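Local coordinates for protein 2-C-methyl-D-erythritol 4-phosphate cytidylyltransferase (Anaerococcus prevotii, PDB 4KT7) that probably catalyses the transfer of a cytidylyl group from CTP to 2-C-methyl-D-erythritol 4-phosphate, a step of the DXP route to isoprenoid precursors, at residues V112-S117 with I216-Q221; V106-G111 with T167-D172. All blocks are in the same frame, centred on the assembly; numbering follows the deposited sequence.

Contact 1 of 2, residues V112-S117 with I216-Q221; sequences VRPFAS and IKITTQ
Val112 lies with its CG2 methyl against the aliphatic stem of Lys217, 3.7 Å from CG of that lysine. The lysine chain runs out past the valine and folds at its last torsion (chi4 -66°), which brings NZ back to the same methyl. Arg113 crosses Lys217 on the next step along the loop. Its chain is extended from CG to NE, and CB of Lys217 sits over the centre of one guanidinium face, 4.1 Å above the plane. The two cationic ends do not meet; the guanidinium is instead paired through NE with Asp110, a salt bridge that probably offsets the like charge of the lysine.

Both segments are loops leading into helices, 118-127 and 221-231, in the GT-A-type alpha/beta domain of the IspD family, and Ser117 and Thr220 are the respective N-caps. The loops run roughly antiparallel where they touch, and a single direct hydrogen bond links their backbones: Ile218 N donates to Val112 O at 2.8 Å. A water extends the link, accepting from Phe115 N and donating to Ile216 O.

Beyond this backbone link, Pro114 and Phe115 make apolar contacts with Ile218 and Ile216. CD of Pro114 meets CG1 of Ile218 at 3.8 Å, the two side chains crossing at about a right angle, and Pro114 also rests on helix 39-48. Pro114 and Phe115 are the middle residues of a type I turn from Arg113 to Ala116. One face of the Phe115 ring receives CG of Pro114, while CG1 of Ile216 comes up at the edge, 4.3 Å from CD2 of Phe115.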
ATOM      1  N   VAL A 112       9.036 -11.151  10.116  1.00 26.43           N
ATOM      2  CA  VAL A 112       7.695 -10.670  10.458  1.00 29.02           C
ATOM      3  C   VAL A 112       6.694 -10.673   9.297  1.00 30.28           C
ATOM      4  O   VAL A 112       5.714  -9.919   9.328  1.00 26.67           O
ATOM      5  CB  VAL A 112       7.719  -9.268  11.125  1.00 32.82           C
ATOM      6  CG1 VAL A 112       8.453  -9.324  12.467  1.00 40.49           C
ATOM      7  CG2 VAL A 112       8.356  -8.240  10.201  1.00 24.62           C
ATOM      8  N   ARG A 113       6.945 -11.499   8.278  1.00 28.68           N
ATOM      9  CA  ARG A 113       5.965 -11.750   7.216  1.00 19.19           C
ATOM     10  C   ARG A 113       5.545 -13.213   7.287  1.00 18.84           C
ATOM     11  O   ARG A 113       6.016 -14.048   6.513  1.00 26.83           O
ATOM     12  CB  ARG A 113       6.522 -11.410   5.822  1.00 17.04           C
ATOM     13  CG  ARG A 113       6.759  -9.911   5.550  1.00 22.11           C
ATOM     14  CD  ARG A 113       7.175  -9.650   4.112  1.00 20.42           C
ATOM     15  NE  ARG A 113       7.474  -8.234   3.847  1.00 22.10           N
ATOM     16  CZ  ARG A 113       6.595  -7.356   3.365  1.00 23.45           C
ATOM     17  NH1 ARG A 113       5.356  -7.743   3.086  1.00 20.78           N
ATOM     18  NH2 ARG A 113       6.954  -6.091   3.164  1.00 22.13           N
ATOM     19  N   PRO A 114       4.666 -13.539   8.240  1.00 25.67           N
ATOM     20  CA  PRO A 114       4.352 -14.934   8.573  1.00 22.77           C
ATOM     21  C   PRO A 114       3.451 -15.636   7.562  1.00 25.51           C
ATOM     22  O   PRO A 114       3.323 -16.865   7.616  1.00 29.38           O
ATOM     23  CB  PRO A 114       3.607 -14.803   9.911  1.00 23.01           C
ATOM     24  CG  PRO A 114       2.942 -13.457   9.807  1.00 22.95           C
ATOM     25  CD  PRO A 114       3.948 -12.586   9.106  1.00 21.38           C
ATOM     26  N   PHE A 115       2.824 -14.881   6.663  1.00 26.34           N
ATOM     27  CA  PHE A 115       1.775 -15.465   5.834  1.00 23.40           C
ATOM     28  C   PHE A 115       2.197 -15.841   4.409  1.00 27.59           C
ATOM     29  O   PHE A 115       1.388 -16.398   3.663  1.00 27.57           O
ATOM     30  CB  PHE A 115       0.535 -14.561   5.816  1.00 27.41           C
ATOM     31  CG  PHE A 115      -0.011 -14.249   7.187  1.00 32.20           C
ATOM     32  CD1 PHE A 115      -0.161 -15.249   8.135  1.00 34.58           C
ATOM     33  CD2 PHE A 115      -0.350 -12.948   7.533  1.00 35.21           C
ATOM     34  CE1 PHE A 115      -0.666 -14.960   9.404  1.00 40.36           C
ATOM     35  CE2 PHE A 115      -0.844 -12.651   8.802  1.00 35.68           C
ATOM     36  CZ  PHE A 115      -1.005 -13.662   9.732  1.00 35.72           C
ATOM     37  N   ALA A 116       3.442 -15.563   4.027  1.00 27.10           N
ATOM     38  CA  ALA A 116       3.931 -16.001   2.709  1.00 25.39           C
ATOM     39  C   ALA A 116       3.744 -17.514   2.592  1.00 27.23           C
ATOM     40  O   ALA A 116       4.160 -18.262   3.469  1.00 28.23           O
ATOM     41  CB  ALA A 116       5.406 -15.604   2.500  1.00 16.71           C
ATOM     42  N   SER A 117       3.066 -17.965   1.541  1.00 22.75           N
ATOM     43  CA  SER A 117       2.767 -19.386   1.414  1.00 23.88           C
ATOM     44  C   SER A 117       4.030 -20.094   0.993  1.00 23.63           C
ATOM     45  O   SER A 117       4.968 -19.466   0.503  1.00 24.85           O
ATOM     46  CB  SER A 117       1.704 -19.623   0.341  1.00 21.53           C
ATOM     47  OG  SER A 117       2.220 -19.215  -0.929  1.00 24.92           O
ATOM     48  N   ILE A 216       1.459  -9.646   4.430  1.00 26.87           N
ATOM     49  CA  ILE A 216       1.759  -8.360   5.051  1.00 26.64           C
ATOM     50  C   ILE A 216       2.857  -8.454   6.113  1.00 22.45           C
ATOM     51  O   ILE A 216       3.099  -9.528   6.678  1.00 31.69           O
ATOM     52  CB  ILE A 216       0.501  -7.790   5.696  1.00 27.95           C
ATOM     53  CG1 ILE A 216      -0.006  -8.774   6.753  1.00 26.36           C
ATOM     54  CG2 ILE A 216      -0.569  -7.580   4.632  1.00 31.10           C
ATOM     55  CD1 ILE A 216      -1.083  -8.210   7.673  1.00 35.49           C
ATOM     56  N   LYS A 217       3.509  -7.317   6.376  1.00 26.56           N
ATOM     57  CA  LYS A 217       4.508  -7.176   7.437  1.00 28.61           C
ATOM     58  C   LYS A 217       3.805  -6.896   8.774  1.00 39.78           C
ATOM     59  O   LYS A 217       2.872  -6.081   8.830  1.00 42.46           O
ATOM     60  CB  LYS A 217       5.417  -5.997   7.093  1.00 34.48           C
ATOM     61  CG  LYS A 217       6.871  -6.150   7.477  1.00 37.90           C
ATOM     62  CD  LYS A 217       7.615  -4.840   7.253  1.00 45.02           C
ATOM     63  CE  LYS A 217       9.133  -5.019   7.295  1.00 49.12           C
ATOM     64  NZ  LYS A 217       9.658  -5.420   8.636  1.00 46.76           N
ATOM     65  N   ILE A 218       4.240  -7.562   9.848  1.00 36.21           N
ATOM     66  CA  ILE A 218       3.633  -7.349  11.164  1.00 41.70           C
ATOM     67  C   ILE A 218       4.578  -6.593  12.091  1.00 46.24           C
ATOM     68  O   ILE A 218       5.509  -7.183  12.641  1.00 44.89           O
ATOM     69  CB  ILE A 218       3.260  -8.683  11.852  1.00 40.14           C
ATOM     70  CG1 ILE A 218       2.468  -9.589  10.903  1.00 30.56           C
ATOM     71  CG2 ILE A 218       2.491  -8.427  13.146  1.00 44.75           C
ATOM     72  CD1 ILE A 218       1.221  -8.966  10.359  1.00 36.22           C
ATOM     73  N   THR A 219       4.346  -5.293  12.267  1.00 47.05           N
ATOM     74  CA  THR A 219       5.188  -4.488  13.157  1.00 50.64           C
ATOM     75  C   THR A 219       4.390  -3.660  14.176  1.00 52.43           C
ATOM     76  O   THR A 219       4.736  -3.615  15.359  1.00 57.47           O
ATOM     77  CB  THR A 219       6.151  -3.570  12.367  1.00 56.61           C
ATOM     78  OG1 THR A 219       5.406  -2.767  11.447  1.00 52.50           O
ATOM     79  CG2 THR A 219       7.189  -4.402  11.594  1.00 56.59           C
ATOM     80  N   THR A 220       3.318  -3.018  13.721  1.00 47.07           N
ATOM     81  CA  THR A 220       2.547  -2.115  14.581  1.00 45.88           C
ATOM     82  C   THR A 220       1.360  -2.824  15.219  1.00 42.10           C
ATOM     83  O   THR A 220       0.973  -3.910  14.788  1.00 40.57           O
ATOM     84  CB  THR A 220       2.017  -0.895  13.795  1.00 42.37           C
ATOM     85  OG1 THR A 220       0.901  -1.303  12.990  1.00 38.76           O
ATOM     86  CG2 THR A 220       3.115  -0.316  12.894  1.00 45.18           C
ATOM     87  N   GLN A 221       0.781  -2.195  16.238  1.00 62.31           N
ATOM     88  CA  GLN A 221      -0.409  -2.726  16.890  1.00 61.43           C
ATOM     89  C   GLN A 221      -1.554  -2.864  15.885  1.00 59.89           C
ATOM     90  O   GLN A 221      -2.358  -3.796  15.966  1.00 54.78           O
ATOM     91  CB  GLN A 221      -0.815  -1.840  18.068  1.00 60.32           C
ATOM     92  CG  GLN A 221      -1.900  -2.444  18.949  1.00 79.66           C
ATOM     93  CD  GLN A 221      -1.622  -3.899  19.300  1.00 79.86           C
ATOM     94  OE1 GLN A 221      -0.528  -4.242  19.749  1.00 78.38           O
ATOM     95  NE2 GLN A 221      -2.614  -4.763  19.084  1.00 77.85           N
TER
HETATM   96  O   HOH W   1       3.095 -12.233   5.749  1.00 17.96           O

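Contact 2 of 2, residues V106-G111 with T167-D172; sequences VLTHDG and TPQAFD
Strands 105-110 and 168-172 pair antiparallel in the central mixed sheet of the GT-A-type fold, where 105-110 also runs parallel to strand 10-16 on its other edge. Val106 with Phe171 and Thr108 with Gln169 are hydrogen-bonded pairs, each exchanging two backbone bonds; the longest of the four is Gln169 N to Thr108 O at 3.2 Å. Leu107 with Ala170 is the non-hydrogen-bonded pair between them, with the two CB atoms 4.0 Å apart.

On the Leu107 and Ala170 face, Leu107 lies beside Pro168, pointing the same way, and its CG is 3.9 Å from CB of the proline; helix 118-127 packs on both. On the other face OG1 of Thr108 touches CB of Gln169, whose NE2 reaches Asp192.

The peptide between Thr167 and Pro168 is cis, and the chain turns a corner at Thr167. Here a side chain takes over from the backbone: Asp110 N donates to Thr167 OG1 at 3.1 Å, nearly straight at 173°. Chi1 of 78° puts that oxygen between its own backbone N and carbonyl carbon, facing Asp110 N. CG2 of Thr167 lies 3.4 Å from OD2 of Asp110, which is salt-bridged to Arg113 NE. His109 NE2 is hydrogen-bonded to Arg113 O, and its ND1 is 2.7 Å from Thr167 OG1.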
ATOM      1  N   VAL A 106      20.890 -17.690  -2.590  1.00 16.44           N
ATOM      2  CA  VAL A 106      20.394 -17.259  -1.285  1.00 15.72           C
ATOM      3  C   VAL A 106      19.039 -16.593  -1.415  1.00 27.17           C
ATOM      4  O   VAL A 106      18.841 -15.714  -2.266  1.00 18.36           O
ATOM      5  CB  VAL A 106      21.390 -16.329  -0.542  1.00 20.27           C
ATOM      6  CG1 VAL A 106      21.845 -15.200  -1.428  1.00 20.29           C
ATOM      7  CG2 VAL A 106      20.773 -15.775   0.744  1.00 21.92           C
ATOM      8  N   LEU A 107      18.097 -17.054  -0.600  1.00 15.79           N
ATOM      9  CA  LEU A 107      16.784 -16.432  -0.492  1.00 18.02           C
ATOM     10  C   LEU A 107      16.730 -15.669   0.836  1.00 23.16           C
ATOM     11  O   LEU A 107      17.208 -16.150   1.866  1.00 22.70           O
ATOM     12  CB  LEU A 107      15.701 -17.528  -0.553  1.00 18.31           C
ATOM     13  CG  LEU A 107      14.230 -17.181  -0.294  1.00 19.20           C
ATOM     14  CD1 LEU A 107      13.334 -18.077  -1.157  1.00 19.00           C
ATOM     15  CD2 LEU A 107      13.873 -17.356   1.182  1.00 23.37           C
ATOM     16  N   THR A 108      16.164 -14.467   0.820  1.00 21.45           N
ATOM     17  CA  THR A 108      16.031 -13.693   2.048  1.00 19.86           C
ATOM     18  C   THR A 108      14.549 -13.515   2.320  1.00 22.78           C
ATOM     19  O   THR A 108      13.760 -13.477   1.380  1.00 22.16           O
ATOM     20  CB  THR A 108      16.694 -12.315   1.915  1.00 21.23           C
ATOM     21  OG1 THR A 108      16.042 -11.569   0.866  1.00 23.63           O
ATOM     22  CG2 THR A 108      18.151 -12.489   1.549  1.00 18.76           C
ATOM     23  N   HIS A 109      14.159 -13.405   3.586  1.00 18.10           N
ATOM     24  CA  HIS A 109      12.745 -13.179   3.906  1.00 18.35           C
ATOM     25  C   HIS A 109      12.623 -12.552   5.281  1.00 24.04           C
ATOM     26  O   HIS A 109      13.414 -12.882   6.182  1.00 26.36           O
ATOM     27  CB  HIS A 109      11.964 -14.493   3.867  1.00 16.45           C
ATOM     28  CG  HIS A 109      10.494 -14.342   4.143  1.00 19.32           C
ATOM     29  ND1 HIS A 109       9.610 -13.819   3.212  1.00 18.82           N
ATOM     30  CD2 HIS A 109       9.755 -14.662   5.226  1.00 18.69           C
ATOM     31  CE1 HIS A 109       8.387 -13.846   3.717  1.00 22.61           C
ATOM     32  NE2 HIS A 109       8.441 -14.346   4.935  1.00 19.86           N
ATOM     33  N   ASP A 110      11.637 -11.660   5.442  1.00 21.27           N
ATOM     34  CA  ASP A 110      11.402 -10.981   6.719  1.00 18.69           C
ATOM     35  C   ASP A 110      10.761 -11.936   7.704  1.00 24.58           C
ATOM     36  O   ASP A 110       9.695 -12.507   7.428  1.00 28.71           O
ATOM     37  CB  ASP A 110      10.443  -9.783   6.561  1.00 23.53           C
ATOM     38  CG  ASP A 110      10.980  -8.693   5.644  1.00 34.15           C
ATOM     39  OD1 ASP A 110      12.223  -8.571   5.508  1.00 36.39           O
ATOM     40  OD2 ASP A 110      10.145  -7.945   5.067  1.00 35.61           O
ATOM     41  N   GLY A 111      11.372 -12.088   8.873  1.00 21.11           N
ATOM     42  CA  GLY A 111      10.763 -12.876   9.923  1.00 20.94           C
ATOM     43  C   GLY A 111       9.350 -12.435  10.290  1.00 27.74           C
ATOM     44  O   GLY A 111       8.538 -13.262  10.730  1.00 28.27           O
ATOM     45  N   THR A 167       8.569  -9.654   0.541  1.00 16.21           N
ATOM     46  CA  THR A 167       9.627 -10.662   0.521  1.00 14.95           C
ATOM     47  C   THR A 167       8.906 -11.999   0.489  1.00 16.23           C
ATOM     48  O   THR A 167       7.758 -12.075   0.918  1.00 18.61           O
ATOM     49  CB  THR A 167      10.575 -10.548   1.732  1.00 21.70           C
ATOM     50  OG1 THR A 167       9.952 -11.112   2.889  1.00 19.46           O
ATOM     51  CG2 THR A 167      10.971  -9.095   1.999  1.00 21.50           C
ATOM     52  N   PRO A 168       9.564 -13.070   0.019  1.00 18.45           N
ATOM     53  CA  PRO A 168      11.002 -13.247  -0.247  1.00 13.49           C
ATOM     54  C   PRO A 168      11.562 -12.557  -1.490  1.00 16.91           C
ATOM     55  O   PRO A 168      10.833 -12.068  -2.370  1.00 16.25           O
ATOM     56  CB  PRO A 168      11.136 -14.761  -0.418  1.00 20.03           C
ATOM     57  CG  PRO A 168       9.823 -15.165  -0.999  1.00 15.65           C
ATOM     58  CD  PRO A 168       8.803 -14.304  -0.258  1.00 15.44           C
ATOM     59  N   GLN A 169      12.889 -12.493  -1.505  1.00 14.73           N
ATOM     60  CA  GLN A 169      13.676 -12.089  -2.649  1.00 14.55           C
ATOM     61  C   GLN A 169      14.758 -13.163  -2.719  1.00 18.85           C
ATOM     62  O   GLN A 169      15.001 -13.830  -1.721  1.00 17.33           O
ATOM     63  CB  GLN A 169      14.321 -10.725  -2.376  1.00 13.27           C
ATOM     64  CG  GLN A 169      13.343  -9.580  -2.169  1.00 25.69           C
ATOM     65  CD  GLN A 169      14.044  -8.227  -2.164  1.00 23.18           C
ATOM     66  OE1 GLN A 169      15.232  -8.127  -1.847  1.00 19.27           O
ATOM     67  NE2 GLN A 169      13.319  -7.189  -2.540  1.00 16.11           N
ATOM     68  N   ALA A 170      15.408 -13.352  -3.863  1.00 12.29           N
ATOM     69  CA  ALA A 170      16.508 -14.321  -3.909  1.00 12.10           C
ATOM     70  C   ALA A 170      17.517 -13.975  -5.003  1.00 17.77           C
ATOM     71  O   ALA A 170      17.167 -13.308  -5.981  1.00 20.67           O
ATOM     72  CB  ALA A 170      15.955 -15.749  -4.108  1.00 13.87           C
ATOM     73  N   PHE A 171      18.762 -14.432  -4.837  1.00 14.40           N
ATOM     74  CA  PHE A 171      19.880 -14.013  -5.701  1.00 15.80           C
ATOM     75  C   PHE A 171      20.911 -15.109  -5.846  1.00 23.18           C
ATOM     76  O   PHE A 171      20.999 -16.000  -4.992  1.00 16.60           O
ATOM     77  CB  PHE A 171      20.609 -12.796  -5.095  1.00 12.53           C
ATOM     78  CG  PHE A 171      19.694 -11.719  -4.654  1.00 17.11           C
ATOM     79  CD1 PHE A 171      19.288 -10.728  -5.536  1.00 16.82           C
ATOM     80  CD2 PHE A 171      19.191 -11.716  -3.367  1.00 15.88           C
ATOM     81  CE1 PHE A 171      18.398  -9.749  -5.126  1.00 19.93           C
ATOM     82  CE2 PHE A 171      18.310 -10.724  -2.953  1.00 13.67           C
ATOM     83  CZ  PHE A 171      17.911  -9.757  -3.840  1.00 11.69           C
ATOM     84  N   ASP A 172      21.693 -15.010  -6.921  1.00 24.22           N
ATOM     85  CA  ASP A 172      22.994 -15.675  -7.045  1.00 22.52           C
ATOM     86  C   ASP A 172      23.820 -15.238  -5.838  1.00 22.07           C
ATOM     87  O   ASP A 172      23.928 -14.037  -5.552  1.00 16.99           O
ATOM     88  CB  ASP A 172      23.658 -15.243  -8.370  1.00 21.24           C
ATOM     89  CG  ASP A 172      25.013 -15.903  -8.606  1.00 22.22           C
ATOM     90  OD1 ASP A 172      26.018 -15.407  -8.065  1.00 26.19           O
ATOM     91  OD2 ASP A 172      25.095 -16.895  -9.357  1.00 25.94           O
TER

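Overall arrangement
From the N terminus, strand 105-110 and the loop after it supply the first halves of both contacts, 106-111 and 112-117 in direct succession. Contact 2 closes the shorter excursion: the chain passes through helix 118-127 and strands 133-139 to 162-166 before 167-172 returns beside 106-111. Contact 1 closes later, when 216-221 comes in after strand 206-210, so the two loops cross rather than nest. Contact 2 belongs to the central sheet, contact 1 to the loops at the end of strand 105-110 and to the C-terminal helix. Their centres lie about 15 Å apart, and they touch through Arg113 on Thr167, Ala116 on His109 and Lys217 on Asp110.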